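PDB 2ZUX: YesW protein from Bacillus subtilis, which cleaves the backbone of type I rhamnogalacturonan from plant cell walls by endo-type elimination, releasing oligosaccharides, and needs calcium or manganese for activity. Local coordinates for residues H326-I330 with W553-Y558; F181-D185 with R548-A552. Residues are numbered along the deposited sequence.

Contact 1 of 2, residues H326-I330 with W553-Y558; sequences HNLSI and WQNIAY. With CA (calcium ion), chain D; CA (calcium ion), chain C; RAM (alpha-L-rhamnopyranose), chain M.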
ATOM      1  N   HIS A 326      12.384  -6.825  -1.686  1.00  8.77           N
ATOM      2  CA  HIS A 326      12.151  -5.604  -0.892  1.00  8.60           C
ATOM      3  C   HIS A 326      10.659  -5.255  -0.820  1.00  8.58           C
ATOM      4  O   HIS A 326      10.290  -4.079  -0.799  1.00  8.69           O
ATOM      5  CB  HIS A 326      12.853  -4.388  -1.498  1.00  9.00           C
ATOM      6  CG  HIS A 326      14.287  -4.602  -1.858  1.00  8.83           C
ATOM      7  ND1 HIS A 326      15.298  -4.701  -0.925  1.00  9.95           N
ATOM      8  CD2 HIS A 326      14.877  -4.705  -3.068  1.00  9.96           C
ATOM      9  CE1 HIS A 326      16.452  -4.855  -1.550  1.00 10.45           C
ATOM     10  NE2 HIS A 326      16.224  -4.849  -2.852  1.00 10.36           N
ATOM     11  N   ASN A 327       9.812  -6.277  -0.816  1.00  8.64           N
ATOM     12  CA  ASN A 327       8.360  -6.119  -0.818  1.00  8.88           C
ATOM     13  C   ASN A 327       7.747  -7.502  -0.669  1.00  8.84           C
ATOM     14  O   ASN A 327       8.437  -8.511  -0.774  1.00  9.11           O
ATOM     15  CB  ASN A 327       7.838  -5.364  -2.071  1.00  9.35           C
ATOM     16  CG  ASN A 327       8.727  -5.530  -3.300  1.00  9.29           C
ATOM     17  OD1 ASN A 327       9.409  -4.578  -3.731  1.00 10.74           O
ATOM     18  ND2 ASN A 327       8.720  -6.713  -3.877  1.00  7.84           N
ATOM     19  N   LEU A 328       6.454  -7.540  -0.388  1.00  9.13           N
ATOM     20  CA  LEU A 328       5.711  -8.793  -0.283  1.00  9.72           C
ATOM     21  C   LEU A 328       4.272  -8.549  -0.727  1.00  9.67           C
ATOM     22  O   LEU A 328       3.869  -7.402  -0.936  1.00  9.49           O
ATOM     23  CB  LEU A 328       5.780  -9.369   1.142  1.00 10.24           C
ATOM     24  CG  LEU A 328       5.465  -8.499   2.360  1.00  9.71           C
ATOM     25  CD1 LEU A 328       4.004  -8.064   2.421  1.00 11.68           C
ATOM     26  CD2 LEU A 328       5.835  -9.248   3.630  1.00 10.46           C
ATOM     27  N   SER A 329       3.513  -9.623  -0.899  1.00  9.97           N
ATOM     28  CA  SER A 329       2.077  -9.527  -1.132  1.00 10.16           C
ATOM     29  C   SER A 329       1.361 -10.458  -0.170  1.00 10.12           C
ATOM     30  O   SER A 329       1.969 -11.372   0.394  1.00  9.91           O
ATOM     31  CB  SER A 329       1.707  -9.939  -2.554  1.00 10.48           C
ATOM     32  OG  SER A 329       2.454  -9.239  -3.541  1.00 13.01           O
ATOM     33  N   ILE A 330       0.065 -10.215   0.012  1.00  9.92           N
ATOM     34  CA  ILE A 330      -0.769 -11.029   0.897  1.00 10.56           C
ATOM     35  C   ILE A 330      -2.063 -11.329   0.168  1.00  9.85           C
ATOM     36  O   ILE A 330      -2.736 -10.412  -0.304  1.00 10.62           O
ATOM     37  CB  ILE A 330      -1.126 -10.272   2.198  1.00 11.25           C
ATOM     38  CG1 ILE A 330       0.111  -9.690   2.880  1.00 12.92           C
ATOM     39  CG2 ILE A 330      -1.922 -11.180   3.140  1.00 11.15           C
ATOM     40  CD1 ILE A 330       0.984 -10.704   3.547  1.00 14.04           C
ATOM     41  N   TRP A 553       0.382  -2.510   3.001  1.00  8.41           N
ATOM     42  CA  TRP A 553       1.818  -2.722   2.787  1.00  8.26           C
ATOM     43  C   TRP A 553       2.455  -1.797   1.754  1.00  8.41           C
ATOM     44  O   TRP A 553       3.651  -1.921   1.487  1.00  8.53           O
ATOM     45  CB  TRP A 553       2.209  -4.200   2.534  1.00  8.70           C
ATOM     46  CG  TRP A 553       1.520  -4.944   1.411  1.00  8.13           C
ATOM     47  CD1 TRP A 553       0.740  -6.057   1.565  1.00  8.52           C
ATOM     48  CD2 TRP A 553       1.600  -4.710  -0.017  1.00  8.66           C
ATOM     49  NE1 TRP A 553       0.317  -6.510   0.349  1.00  9.11           N
ATOM     50  CE2 TRP A 553       0.806  -5.695  -0.639  1.00  8.80           C
ATOM     51  CE3 TRP A 553       2.228  -3.740  -0.824  1.00  8.52           C
ATOM     52  CZ2 TRP A 553       0.637  -5.765  -2.026  1.00  8.63           C
ATOM     53  CZ3 TRP A 553       2.043  -3.801  -2.207  1.00  9.20           C
ATOM     54  CH2 TRP A 553       1.248  -4.808  -2.785  1.00  8.87           C
ATOM     55  N   GLN A 554       1.695  -0.853   1.197  1.00  8.02           N
ATOM     56  CA  GLN A 554       2.270  -0.009   0.146  1.00  8.47           C
ATOM     57  C   GLN A 554       3.559   0.686   0.590  1.00  8.43           C
ATOM     58  O   GLN A 554       4.526   0.772  -0.181  1.00  8.81           O
ATOM     59  CB  GLN A 554       1.276   1.022  -0.386  1.00  8.57           C
ATOM     60  CG  GLN A 554       1.791   1.699  -1.654  1.00  8.73           C
ATOM     61  CD  GLN A 554       0.742   2.572  -2.296  1.00  8.49           C
ATOM     62  OE1 GLN A 554       0.927   3.784  -2.448  1.00  8.81           O
ATOM     63  NE2 GLN A 554      -0.386   1.968  -2.663  1.00  8.73           N
ATOM     64  N   ASN A 555       3.597   1.157   1.829  1.00  8.04           N
ATOM     65  CA  ASN A 555       4.780   1.874   2.306  1.00  8.28           C
ATOM     66  C   ASN A 555       6.024   1.018   2.398  1.00  8.76           C
ATOM     67  O   ASN A 555       7.126   1.543   2.367  1.00  9.05           O
ATOM     68  CB  ASN A 555       4.521   2.557   3.665  1.00  8.31           C
ATOM     69  CG  ASN A 555       4.379   1.569   4.818  1.00  8.42           C
ATOM     70  OD1 ASN A 555       3.262   1.137   5.155  1.00 11.08           O
ATOM     71  ND2 ASN A 555       5.474   1.261   5.467  1.00  7.08           N
ATOM     72  N   ILE A 556       5.862  -0.289   2.577  1.00  8.84           N
ATOM     73  CA  ILE A 556       7.008  -1.061   3.025  1.00  9.36           C
ATOM     74  C   ILE A 556       8.131  -1.101   2.001  1.00  8.63           C
ATOM     75  O   ILE A 556       7.903  -1.267   0.786  1.00  8.52           O
ATOM     76  CB  ILE A 556       6.651  -2.461   3.549  1.00  9.72           C
ATOM     77  CG1 ILE A 556       6.388  -3.432   2.405  1.00 11.10           C
ATOM     78  CG2 ILE A 556       5.495  -2.386   4.552  1.00 10.62           C
ATOM     79  CD1 ILE A 556       6.154  -4.861   2.865  1.00 12.03           C
ATOM     80  N   ALA A 557       9.340  -0.914   2.526  1.00  8.34           N
ATOM     81  CA  ALA A 557      10.573  -0.991   1.747  1.00  8.05           C
ATOM     82  C   ALA A 557      10.371  -0.370   0.360  1.00  8.43           C
ATOM     83  O   ALA A 557      10.054   0.827   0.276  1.00  8.42           O
ATOM     84  CB  ALA A 557      11.095  -2.430   1.698  1.00  9.08           C
ATOM     85  N   TYR A 558      10.566  -1.118  -0.722  1.00  8.15           N
ATOM     86  CA  TYR A 558      10.348  -0.553  -2.050  1.00  8.57           C
ATOM     87  C   TYR A 558       8.894  -0.672  -2.475  1.00  8.80           C
ATOM     88  O   TYR A 558       8.459  -1.688  -3.025  1.00  8.85           O
ATOM     89  CB  TYR A 558      11.298  -1.162  -3.082  1.00  8.80           C
ATOM     90  CG  TYR A 558      12.771  -0.841  -2.848  1.00  9.42           C
ATOM     91  CD1 TYR A 558      13.173   0.199  -2.002  1.00 10.38           C
ATOM     92  CD2 TYR A 558      13.764  -1.580  -3.486  1.00 10.33           C
ATOM     93  CE1 TYR A 558      14.532   0.483  -1.808  1.00 10.66           C
ATOM     94  CE2 TYR A 558      15.118  -1.300  -3.289  1.00 11.26           C
ATOM     95  CZ  TYR A 558      15.485  -0.271  -2.436  1.00 11.20           C
ATOM     96  OH  TYR A 558      16.807   0.038  -2.209  1.00 13.69           O
TER
HETATM   97 CA    CA D 630       8.943   2.587   1.423  1.00  8.35          CA
HETATM   98 CA    CA C 629      17.333  -5.668  -4.512  1.00  5.84          CA
HETATM   99  C1  RAM M 639      15.979   4.526  -1.612  1.00 17.63           C
HETATM  100  C2  RAM M 639      16.197   3.696  -2.876  1.00 17.76           C
HETATM  101  C3  RAM M 639      16.297   4.591  -4.116  1.00 16.68           C
HETATM  102  C4  RAM M 639      17.344   5.691  -3.921  1.00 16.55           C
HETATM  103  C5  RAM M 639      17.058   6.455  -2.626  1.00 16.72           C
HETATM  104  C6  RAM M 639      18.168   7.462  -2.348  1.00 17.33           C
HETATM  105  O1  RAM M 639      14.668   5.044  -1.593  1.00 17.04           O
HETATM  106  O2  RAM M 639      17.386   2.952  -2.701  1.00 19.57           O
HETATM  107  O3  RAM M 639      16.609   3.826  -5.264  1.00 17.70           O
HETATM  108  O4  RAM M 639      17.357   6.548  -5.048  1.00 16.16           O
HETATM  109  O5  RAM M 639      16.938   5.569  -1.515  1.00 17.98           O
HETATM  110  O   HOH W   1      -1.494  -8.246  -1.220  1.00 15.98           O
HETATM  111  O   HOH W   2      19.222  -5.721  -3.442  1.00 11.13           O
HETATM  112  O   HOH W   3      17.981  -3.768  -5.207  1.00 13.06           O
HETATM  113  O   HOH W   4      10.863   3.778   0.944  1.00  9.49           O
HETATM  114  O   HOH W   5       9.898   2.183   3.571  1.00  8.30           O

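Contact 2 of 2, residues F181-D185 with R548-A552; sequences FMVYD and RLGIA. With CA (calcium ion), chain G.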
ATOM      1  N   PHE A 181       5.544   0.409   8.733  1.00  9.07           N
ATOM      2  CA  PHE A 181       4.429   0.728   9.629  1.00  9.23           C
ATOM      3  C   PHE A 181       3.087   0.238   9.123  1.00  9.47           C
ATOM      4  O   PHE A 181       2.706   0.474   7.979  1.00  9.48           O
ATOM      5  CB  PHE A 181       4.415   2.218  10.012  1.00  9.75           C
ATOM      6  CG  PHE A 181       4.238   3.175   8.849  1.00  9.52           C
ATOM      7  CD1 PHE A 181       3.014   3.792   8.629  1.00 10.95           C
ATOM      8  CD2 PHE A 181       5.302   3.491   8.002  1.00 10.54           C
ATOM      9  CE1 PHE A 181       2.845   4.684   7.574  1.00  9.88           C
ATOM     10  CE2 PHE A 181       5.131   4.375   6.933  1.00 10.94           C
ATOM     11  CZ  PHE A 181       3.904   4.966   6.723  1.00 10.83           C
ATOM     12  N   MET A 182       2.386  -0.478   9.998  1.00  9.10           N
ATOM     13  CA  MET A 182       1.098  -1.069   9.673  1.00  9.34           C
ATOM     14  C   MET A 182      -0.015  -0.279  10.320  1.00  9.55           C
ATOM     15  O   MET A 182       0.005  -0.032  11.527  1.00 10.73           O
ATOM     16  CB  MET A 182       1.045  -2.526  10.131  1.00 10.01           C
ATOM     17  CG  MET A 182       1.874  -3.471   9.272  1.00 10.27           C
ATOM     18  SD  MET A 182       1.353  -3.494   7.537  1.00 11.48           S
ATOM     19  CE  MET A 182       2.758  -2.717   6.735  1.00 11.11           C
ATOM     20  N   VAL A 183      -0.984   0.108   9.505  1.00  9.59           N
ATOM     21  CA  VAL A 183      -2.144   0.846   9.992  1.00  9.38           C
ATOM     22  C   VAL A 183      -3.373   0.004   9.707  1.00  9.69           C
ATOM     23  O   VAL A 183      -3.662  -0.309   8.552  1.00  9.60           O
ATOM     24  CB  VAL A 183      -2.264   2.235   9.314  1.00  9.47           C
ATOM     25  CG1 VAL A 183      -3.443   3.011   9.895  1.00  9.45           C
ATOM     26  CG2 VAL A 183      -0.961   3.027   9.460  1.00  9.74           C
ATOM     27  N   TYR A 184      -4.094  -0.380  10.755  1.00  9.66           N
ATOM     28  CA  TYR A 184      -5.210  -1.296  10.567  1.00  9.64           C
ATOM     29  C   TYR A 184      -5.993  -1.410  11.849  1.00  9.81           C
ATOM     30  O   TYR A 184      -5.445  -1.238  12.934  1.00 10.00           O
ATOM     31  CB  TYR A 184      -4.702  -2.695  10.158  1.00  9.88           C
ATOM     32  CG  TYR A 184      -5.646  -3.383   9.198  1.00  9.64           C
ATOM     33  CD1 TYR A 184      -5.595  -3.106   7.836  1.00  9.46           C
ATOM     34  CD2 TYR A 184      -6.606  -4.296   9.650  1.00 10.56           C
ATOM     35  CE1 TYR A 184      -6.464  -3.712   6.949  1.00 10.10           C
ATOM     36  CE2 TYR A 184      -7.492  -4.903   8.760  1.00 10.12           C
ATOM     37  CZ  TYR A 184      -7.407  -4.610   7.409  1.00  9.99           C
ATOM     38  OH  TYR A 184      -8.269  -5.181   6.496  1.00 11.03           O
ATOM     39  N   ASP A 185      -7.283  -1.710  11.711  1.00  9.86           N
ATOM     40  CA  ASP A 185      -8.102  -2.052  12.869  1.00 10.71           C
ATOM     41  C   ASP A 185      -7.839  -3.517  13.218  1.00 10.84           C
ATOM     42  O   ASP A 185      -8.565  -4.411  12.779  1.00 11.39           O
ATOM     43  CB  ASP A 185      -9.582  -1.804  12.580  1.00 10.56           C
ATOM     44  CG  ASP A 185     -10.474  -2.120  13.758  1.00 10.91           C
ATOM     45  OD1 ASP A 185      -9.964  -2.259  14.891  1.00 10.81           O
ATOM     46  OD2 ASP A 185     -11.699  -2.237  13.520  1.00 11.43           O
ATOM     47  N   ARG A 548      -7.160  -3.958  -0.264  1.00  9.33           N
ATOM     48  CA  ARG A 548      -7.072  -3.281   1.035  1.00  9.21           C
ATOM     49  C   ARG A 548      -5.764  -3.623   1.731  1.00  9.41           C
ATOM     50  O   ARG A 548      -5.127  -2.773   2.367  1.00  9.36           O
ATOM     51  CB  ARG A 548      -8.261  -3.652   1.929  1.00  9.77           C
ATOM     52  CG  ARG A 548      -8.216  -3.052   3.341  1.00  9.34           C
ATOM     53  CD  ARG A 548      -8.246  -1.544   3.245  1.00  9.52           C
ATOM     54  NE  ARG A 548      -8.061  -0.822   4.510  1.00 10.59           N
ATOM     55  CZ  ARG A 548      -6.888  -0.401   4.983  1.00 10.02           C
ATOM     56  NH1 ARG A 548      -5.751  -0.710   4.359  1.00 10.21           N
ATOM     57  NH2 ARG A 548      -6.849   0.297   6.114  1.00  9.97           N
ATOM     58  N   LEU A 549      -5.372  -4.887   1.633  1.00  8.89           N
ATOM     59  CA  LEU A 549      -4.117  -5.326   2.231  1.00  9.49           C
ATOM     60  C   LEU A 549      -2.914  -4.723   1.514  1.00  8.87           C
ATOM     61  O   LEU A 549      -1.916  -4.415   2.159  1.00  8.73           O
ATOM     62  CB  LEU A 549      -4.029  -6.857   2.288  1.00  9.76           C
ATOM     63  CG  LEU A 549      -5.168  -7.509   3.087  1.00 11.45           C
ATOM     64  CD1 LEU A 549      -4.997  -9.020   3.084  1.00 13.71           C
ATOM     65  CD2 LEU A 549      -5.237  -6.983   4.511  1.00 13.39           C
ATOM     66  N   GLY A 550      -3.018  -4.550   0.197  1.00  8.78           N
ATOM     67  CA  GLY A 550      -1.987  -3.850  -0.577  1.00  8.88           C
ATOM     68  C   GLY A 550      -1.766  -2.413  -0.130  1.00  8.66           C
ATOM     69  O   GLY A 550      -0.623  -1.934  -0.085  1.00  8.37           O
ATOM     70  N   ILE A 551      -2.843  -1.730   0.242  1.00  8.25           N
ATOM     71  CA  ILE A 551      -2.698  -0.364   0.741  1.00  8.68           C
ATOM     72  C   ILE A 551      -1.949  -0.393   2.075  1.00  8.44           C
ATOM     73  O   ILE A 551      -1.067   0.435   2.311  1.00  9.06           O
ATOM     74  CB  ILE A 551      -4.053   0.364   0.846  1.00  8.56           C
ATOM     75  CG1 ILE A 551      -4.731   0.426  -0.532  1.00  9.44           C
ATOM     76  CG2 ILE A 551      -3.862   1.757   1.443  1.00  9.57           C
ATOM     77  CD1 ILE A 551      -3.846   0.920  -1.679  1.00  9.58           C
ATOM     78  N   ALA A 552      -2.247  -1.377   2.921  1.00  8.93           N
ATOM     79  CA  ALA A 552      -1.527  -1.488   4.185  1.00  8.48           C
ATOM     80  C   ALA A 552      -0.024  -1.710   3.995  1.00  8.62           C
ATOM     81  O   ALA A 552       0.761  -1.147   4.750  1.00  8.75           O
ATOM     82  CB  ALA A 552      -2.133  -2.575   5.072  1.00  9.09           C
TER
HETATM   83 CA    CA G 633      -9.027  -1.007  16.757  1.00 11.95          CA
HETATM   84  O   HOH W   6       0.108   0.469   6.780  1.00  9.19           O
HETATM   85  O   HOH W   7      -3.717   0.499   5.939  1.00  9.68           O
HETATM   86  O   HOH W   8      -9.089   0.441  18.732  1.00 23.66           O

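Contact 1 of 2, residues H326-I330 with W553-Y558
Trp553 lays its indole against Leu328 to Ile330: the O of Leu328 sits over one ring face, 3.5 Å from Trp553 CE2, while CD1 of Leu328 and CG1 of Ile330 each lie 3.9 Å from Trp553 CD1. A water accepts hydrogen bonds from Trp553 NE1 (3.0 Å) and Ile330 N (2.8 Å). A type I turn, Trp553 to Ile556, closed by Ile556 N to Trp553 O (3.0 Å), lies in the middle of the beta-propeller, facing strand 329-331, first of a four-stranded blade. Asn555 O binds a calcium, Ile556 CD1 packs on Leu328 CG (3.7 Å), and Ala557, its CB 3.1 Å from His326 O, supplies its own O to the same calcium, completed by Asp116, Asn559 and two waters. Tyr558 N donates to His326 O (3.0 Å), and the Tyr558 ring lies obliquely against the imidazole, whose ND1 is hydrogen-bonded to Tyr288 OH and whose NE2 binds a second calcium with His362, Asp364 and Glu385. Substrate-binding Tyr558 has its OH 3.0 Å from rhamnose O2.

Contact 2 of 2, residues F181-D185 with R548-A552
No direct hydrogen bond joins strand 182-184 to helix 548-552; two waters make the polar link instead. One donates to Phe181 O (2.9 Å) and to Ala552 O (2.7 Å) and accepts from Val183 N (3.0 Å), so it occupies the backbone edge of the strand. The other donates to Val183 O (2.7 Å) and accepts from Arg548 NH1 (2.8 Å). This edge is available because 182-184 is an outermost strand of its four-stranded antiparallel sheet, a blade of the beta-propeller, and it faces the short helix 547-553 near the centre of the chain. The two axes run at 140° and approach to 9.0 Å, a gap wide enough for water and side chains. Apolar packing fills the rest: Met182 SD lies 4.4 Å from Ala552 CB, Tyr184 CD1 4.5 Å from Ala552 CB and Tyr184 CE1 4.3 Å from Leu549 CD2. The Met182 CE methyl approaches Ala552 O at 3.2 Å. Tyr184 CE1 also sits over one face of the Arg548 guanidinium. The charge of Arg548 is met by a salt bridge to Glu6, and Tyr184 OH is hydrogen-bonded to Tyr274 OH. Just beyond the strand, Asp185 OD1 binds calcium at 2.4 Å, alongside Asp187, Asp189, Lys191 and Glu193.

Overall arrangement
The segments alternate along the chain, 181-185, 326-330, 548-552 and 553-558, so a single late stretch, helix 547-553 and the loop after it, meets two propeller blades whose inner strands, 182-184 and 329-331, belong to different sheets. The contact centres are 10 Å apart, and each lies about 7 Å from the centre of the chain. They touch directly: Ile556 CG2 is 3.5 Å from Met182 CE, and Ile330 CG2 is 3.8 Å from Leu549 CD1. Strand 268-273 packs against both. The late stretch occupies the middle of the propeller; its loop shares a calcium with Asp116 and brings rhamnose-binding Tyr558 against the calcium ligand His326, while the Asp185 site lies at the far end of contact 2.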